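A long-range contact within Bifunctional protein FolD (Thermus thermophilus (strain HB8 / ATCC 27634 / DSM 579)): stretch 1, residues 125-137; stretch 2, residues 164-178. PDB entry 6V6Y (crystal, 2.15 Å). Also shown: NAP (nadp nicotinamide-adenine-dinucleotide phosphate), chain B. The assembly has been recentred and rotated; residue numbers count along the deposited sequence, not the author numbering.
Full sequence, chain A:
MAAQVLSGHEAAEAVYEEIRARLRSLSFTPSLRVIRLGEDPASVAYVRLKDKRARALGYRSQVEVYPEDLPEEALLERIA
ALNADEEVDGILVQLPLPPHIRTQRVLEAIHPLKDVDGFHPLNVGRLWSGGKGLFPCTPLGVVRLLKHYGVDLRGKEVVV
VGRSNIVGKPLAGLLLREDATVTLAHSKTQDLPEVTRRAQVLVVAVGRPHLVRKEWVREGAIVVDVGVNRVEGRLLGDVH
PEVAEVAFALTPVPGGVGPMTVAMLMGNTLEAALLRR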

# COMPACT_ATOMS: atom_id res chain seq x y z
N GLY A 125 3.63 3.55 -5.01
CA GLY A 125 2.98 2.56 -5.84
C GLY A 125 3.91 1.43 -6.23
O GLY A 125 3.49 0.26 -6.30
N ARG A 126 5.19 1.74 -6.45
CA ARG A 126 6.16 0.68 -6.70
C ARG A 126 6.31 -0.22 -5.47
O ARG A 126 6.48 -1.44 -5.61
N LEU A 127 6.26 0.36 -4.28
CA LEU A 127 6.44 -0.42 -3.06
C LEU A 127 5.34 -1.46 -2.91
O LEU A 127 5.61 -2.65 -2.68
N TRP A 128 4.09 -1.01 -3.00
CA TRP A 128 2.96 -1.90 -2.83
C TRP A 128 2.73 -2.82 -4.02
O TRP A 128 2.12 -3.88 -3.85
N SER A 129 3.25 -2.49 -5.21
CA SER A 129 3.12 -3.36 -6.37
C SER A 129 4.23 -4.39 -6.51
O SER A 129 4.15 -5.25 -7.40
N GLY A 130 5.27 -4.32 -5.68
CA GLY A 130 6.36 -5.29 -5.73
C GLY A 130 7.54 -4.91 -6.61
O GLY A 130 8.45 -5.74 -6.77
N GLY A 131 7.56 -3.71 -7.17
CA GLY A 131 8.65 -3.29 -8.03
C GLY A 131 9.79 -2.62 -7.27
O GLY A 131 9.87 -2.66 -6.04
N LYS A 132 10.68 -1.99 -8.03
CA LYS A 132 11.84 -1.29 -7.50
C LYS A 132 11.52 0.19 -7.31
O LYS A 132 10.74 0.77 -8.07
N GLY A 133 12.12 0.79 -6.29
CA GLY A 133 11.93 2.22 -6.06
C GLY A 133 12.70 2.69 -4.85
O GLY A 133 13.50 1.96 -4.26
N LEU A 134 12.44 3.94 -4.47
CA LEU A 134 12.97 4.52 -3.24
C LEU A 134 11.85 4.56 -2.20
O LEU A 134 10.83 5.23 -2.41
N PHE A 135 12.03 3.84 -1.10
CA PHE A 135 11.02 3.60 -0.08
C PHE A 135 11.32 4.38 1.20
O PHE A 135 12.46 4.78 1.44
N PRO A 136 10.31 4.61 2.05
CA PRO A 136 10.51 5.51 3.21
C PRO A 136 11.54 4.97 4.20
O PRO A 136 11.74 3.76 4.36
N CYS A 137 12.22 5.91 4.86
CA CYS A 137 13.47 5.58 5.55
C CYS A 137 13.24 4.88 6.88
O CYS A 137 13.99 3.96 7.23
N SER A 164 0.50 5.76 9.55
CA SER A 164 0.86 6.96 8.81
C SER A 164 1.55 6.60 7.49
O SER A 164 1.97 5.45 7.28
N ASN A 165 1.63 7.59 6.60
CA ASN A 165 2.39 7.46 5.36
C ASN A 165 3.90 7.48 5.61
O ASN A 165 4.68 7.02 4.76
N ILE A 166 4.33 8.02 6.75
CA ILE A 166 5.76 8.08 7.04
C ILE A 166 6.27 6.77 7.63
O ILE A 166 7.42 6.38 7.38
N VAL A 167 5.44 6.03 8.39
CA VAL A 167 5.90 4.80 9.03
C VAL A 167 4.98 3.60 8.77
O VAL A 167 5.35 2.65 8.07
N GLY A 168 3.77 3.61 9.35
CA GLY A 168 3.01 2.37 9.48
C GLY A 168 2.68 1.70 8.15
O GLY A 168 2.91 0.49 7.97
N LYS A 169 2.15 2.46 7.20
CA LYS A 169 1.74 1.86 5.93
C LYS A 169 2.91 1.40 5.07
O LYS A 169 2.89 0.24 4.61
N PRO A 170 3.94 2.20 4.78
CA PRO A 170 5.08 1.60 4.07
C PRO A 170 5.72 0.46 4.88
O PRO A 170 6.15 -0.54 4.29
N LEU A 171 5.73 0.55 6.22
CA LEU A 171 6.23 -0.58 7.00
C LEU A 171 5.44 -1.85 6.71
O LEU A 171 6.02 -2.91 6.43
N ALA A 172 4.10 -1.75 6.76
CA ALA A 172 3.29 -2.93 6.47
C ALA A 172 3.62 -3.50 5.10
O ALA A 172 3.77 -4.72 4.94
N GLY A 173 3.77 -2.62 4.09
CA GLY A 173 4.13 -3.09 2.76
C GLY A 173 5.48 -3.79 2.72
O GLY A 173 5.64 -4.82 2.06
N LEU A 174 6.48 -3.22 3.41
CA LEU A 174 7.80 -3.85 3.40
C LEU A 174 7.79 -5.18 4.16
O LEU A 174 8.44 -6.14 3.73
N LEU A 175 7.05 -5.26 5.27
CA LEU A 175 6.99 -6.53 5.99
C LEU A 175 6.33 -7.64 5.17
O LEU A 175 6.72 -8.81 5.29
N LEU A 176 5.35 -7.30 4.33
CA LEU A 176 4.75 -8.33 3.48
C LEU A 176 5.76 -8.91 2.52
O LEU A 176 5.70 -10.10 2.18
N ARG A 177 6.69 -8.08 2.04
CA ARG A 177 7.73 -8.58 1.16
C ARG A 177 8.67 -9.55 1.87
O ARG A 177 9.33 -10.34 1.19
N GLU A 178 8.75 -9.49 3.19
CA GLU A 178 9.49 -10.47 3.99
C GLU A 178 8.62 -11.65 4.40
O GLU A 178 9.07 -12.48 5.21

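Three residues cover the most surface in this contact: Arg177, Trp128 and Leu127. The helices cross at 36° with axes 9.4 Å apart at closest, and the glycine at the crossing shows how they are spaced. Gly173 lies where a CB would point toward stretch 1 and clash with both Leu127 CD2 and Trp128 CE2. With no side chain there, its CA sits over one face of the indole, 3.6 Å from the centroid of the six-membered ring in a CH-pi contact, while Leu127 CD2 approaches Gly173 CA to 3.8 Å. The first rule is a bare backbone position set under a flat aromatic.

Trp128 starts with its CA-to-CB bond pointing away, but chi1 near m (-82°) and chi2 of 102° bring the ring back to the second helix. There Trp128 CZ2 lies 3.2 Å from Lys169 O, Trp128 CH2 is 4.2 Å from Ala172 CB, and Trp128 CZ3 meets Leu176 CD1 at 3.5 Å. The ring touches residues from Lys169 to Leu176, on one side of helix 168-177.

Leu127, in a t,t rotamer, leaves its backbone sideways and ends closer to the partner. Leu127 CD1 is 4.0 Å from Pro170 CB, and Leu127 CG is 3.9 Å from Leu174 CD2. The loop extends this apolar patch: Pro136 CG packs 3.5 Å from Pro170 CB, and Phe135 (chi1 m) brings CD2 to 4.0 Å from Leu174 CD2.

Arg177 supplies the polar half of the design. It points toward stretch 1 and is extended through chi2 and chi3 (m,t,t), so its guanidinium reaches Leu127 O in the last turn of the first helix and Gly131 O in the loop just after it. Arg177 NH2 donates to Leu127 O at 3.0 Å and to Gly131 O at 2.8 Å, both with nearly straight geometry; Arg177 NE adds a weak bond to Leu127 O at 3.5 Å. Phe135 CE2 lies over one guanidinium face and Gly130 O over the opposite one, so the charged group is sandwiched even though Arg177 remains exposed. Gly130, with positive phi, ends the helix in a Schellman turn, and the chain then presents Gly131 O to the arginine.

At the other end of stretch 2, away from this packing, Ser164 (chi1 p) places OG 2.9 Å from Val167 N, which donates to it, and makes a weak hydrogen bond from Ser164 OG to NAP O2N at 3.3 Å.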

# COMPACT_ATOMS: atom_id res chain seq x y z
CB ARG A 126 7.50 1.28 -7.11
CG ARG A 126 7.54 1.72 -8.59
CD ARG A 126 7.60 0.51 -9.53
NE ARG A 126 7.62 0.92 -10.94
CZ ARG A 126 8.72 1.28 -11.60
NH1 ARG A 126 9.90 1.27 -10.98
NH2 ARG A 126 8.65 1.65 -12.88
CB LEU A 127 6.45 0.50 -1.84
CG LEU A 127 6.91 -0.01 -0.48
CD1 LEU A 127 7.20 1.21 0.39
CD2 LEU A 127 5.88 -0.90 0.22
CB TRP A 128 1.70 -1.09 -2.53
CG TRP A 128 1.65 -0.73 -1.04
CD1 TRP A 128 1.98 0.47 -0.47
CD2 TRP A 128 1.30 -1.60 0.05
NE1 TRP A 128 1.81 0.41 0.90
CE2 TRP A 128 1.41 -0.85 1.24
CE3 TRP A 128 0.88 -2.94 0.13
CZ2 TRP A 128 1.12 -1.39 2.50
CZ3 TRP A 128 0.59 -3.48 1.38
CH2 TRP A 128 0.71 -2.71 2.55
CB SER A 129 3.05 -2.52 -7.65
OG SER A 129 1.86 -1.75 -7.62
CB LYS A 132 13.04 -1.48 -8.43
CG LYS A 132 13.12 -0.47 -9.58
CD LYS A 132 14.41 -0.59 -10.42
CE LYS A 132 15.68 -0.31 -9.60
NZ LYS A 132 16.87 -1.08 -10.12
CB LEU A 134 13.52 5.92 -3.52
CG LEU A 134 14.67 6.06 -4.53
CD1 LEU A 134 14.90 7.51 -4.93
CD2 LEU A 134 15.94 5.49 -3.95
CB PHE A 135 10.97 2.10 0.23
CG PHE A 135 10.75 1.27 -0.99
CD1 PHE A 135 9.91 1.71 -2.01
CD2 PHE A 135 11.37 0.04 -1.13
CE1 PHE A 135 9.72 0.96 -3.14
CE2 PHE A 135 11.16 -0.74 -2.26
CZ PHE A 135 10.34 -0.28 -3.27
CB PRO A 136 9.11 5.60 3.82
CG PRO A 136 8.16 5.34 2.60
CD PRO A 136 8.88 4.22 1.90
CB CYS A 137 14.30 6.84 5.79
SG CYS A 137 14.81 7.65 4.30
CB SER A 164 1.80 7.84 9.64
OG SER A 164 3.10 7.31 9.56
CB ASN A 165 2.04 8.60 4.39
CG ASN A 165 0.65 8.47 3.80
OD1 ASN A 165 0.15 7.37 3.60
ND2 ASN A 165 0.02 9.60 3.49
CB ILE A 166 6.02 9.28 7.96
CG1 ILE A 166 5.76 10.57 7.16
CG2 ILE A 166 7.46 9.29 8.51
CD1 ILE A 166 5.25 11.70 8.01
CB VAL A 167 6.08 5.00 10.56
CG1 VAL A 167 6.61 3.74 11.19
CG2 VAL A 167 6.99 6.19 10.85
CB LYS A 169 0.81 2.82 5.19
CG LYS A 169 -0.53 2.98 5.90
CD LYS A 169 -1.55 3.68 5.01
CE LYS A 169 -1.27 5.16 4.93
NZ LYS A 169 -2.48 5.91 4.50
CB PRO A 170 6.04 2.78 3.84
CG PRO A 170 5.57 3.88 4.74
CD PRO A 170 4.11 3.65 5.01
CB LEU A 171 6.18 -0.28 8.50
CG LEU A 171 6.83 -1.42 9.31
CD1 LEU A 171 8.21 -1.82 8.75
CD2 LEU A 171 6.94 -1.06 10.77
CB ALA A 172 1.80 -2.58 6.57
CB LEU A 174 8.85 -2.90 4.00
CG LEU A 174 9.09 -1.65 3.16
CD1 LEU A 174 10.19 -0.79 3.81
CD2 LEU A 174 9.46 -2.00 1.71
CB LEU A 175 6.25 -6.35 7.30
CG LEU A 175 7.01 -5.49 8.30
CD1 LEU A 175 6.05 -5.01 9.40
CD2 LEU A 175 8.20 -6.26 8.87
CB LEU A 176 3.57 -7.78 2.68
CG LEU A 176 2.28 -7.58 3.44
CD1 LEU A 176 1.43 -6.64 2.61
CD2 LEU A 176 1.58 -8.92 3.75
CB ARG A 177 8.55 -7.43 0.60
CG ARG A 177 7.82 -6.54 -0.36
CD ARG A 177 8.85 -5.62 -0.92
NE ARG A 177 8.29 -4.70 -1.87
CZ ARG A 177 9.00 -4.12 -2.83
NH1 ARG A 177 10.28 -4.37 -2.95
NH2 ARG A 177 8.40 -3.29 -3.69
CB GLU A 178 10.08 -9.81 5.24
CG GLU A 178 10.78 -8.48 5.01
CD GLU A 178 12.02 -8.60 4.13
OE1 GLU A 178 12.55 -9.71 3.99
OE2 GLU A 178 12.46 -7.56 3.57
PA NAP B . 1.01 10.04 12.93
O1A NAP B . 1.33 11.36 13.51
O2A NAP B . 0.41 10.18 11.59
O5B NAP B . 0.05 9.23 13.93
C5B NAP B . 0.44 7.95 14.38
C4B NAP B . -0.72 6.97 14.34
O4B NAP B . -0.85 6.32 15.59
C3B NAP B . -2.05 7.63 14.03
O3B NAP B . -2.38 7.40 12.67
C2B NAP B . -3.06 6.99 14.97
O2B NAP B . -4.02 6.20 14.30
C1B NAP B . -2.22 6.10 15.89
N9A NAP B . -2.51 6.41 17.30
C8A NAP B . -2.27 7.60 17.94
N7A NAP B . -2.67 7.48 19.23
C5A NAP B . -3.16 6.23 19.42
C6A NAP B . -3.69 5.60 20.54
N6A NAP B . -3.79 6.25 21.70
N1A NAP B . -4.12 4.29 20.44
C2A NAP B . -4.01 3.62 19.23
N3A NAP B . -3.48 4.26 18.13
C4A NAP B . -3.06 5.55 18.22
O3 NAP B . 2.34 9.13 12.89
PN NAP B . 3.89 9.49 12.69
O1N NAP B . 3.99 10.65 11.78
O2N NAP B . 4.63 8.24 12.39
O5D NAP B . 4.30 9.97 14.17
C5D NAP B . 4.22 9.06 15.25
C4D NAP B . 5.45 9.18 16.14
O4D NAP B . 6.58 8.58 15.53
C3D NAP B . 5.80 10.64 16.39
O3D NAP B . 5.85 10.89 17.77
C2D NAP B . 7.17 10.83 15.79
O2D NAP B . 7.99 11.58 16.66
C1D NAP B . 7.71 9.42 15.65
N1N NAP B . 8.59 9.31 14.47
C2N NAP B . 9.89 8.93 14.64
C3N NAP B . 10.74 8.82 13.55
C7N NAP B . 12.13 8.30 13.75
O7N NAP B . 13.02 8.30 12.66
N7N NAP B . 12.48 7.84 14.95
C4N NAP B . 10.27 9.10 12.28
C5N NAP B . 8.94 9.49 12.11
C6N NAP B . 8.11 9.59 13.22
P2B NAP B . -5.22 6.86 13.46
O1X NAP B . -4.71 7.31 12.11
O2X NAP B . -6.30 5.82 13.26
O3X NAP B . -5.78 8.04 14.20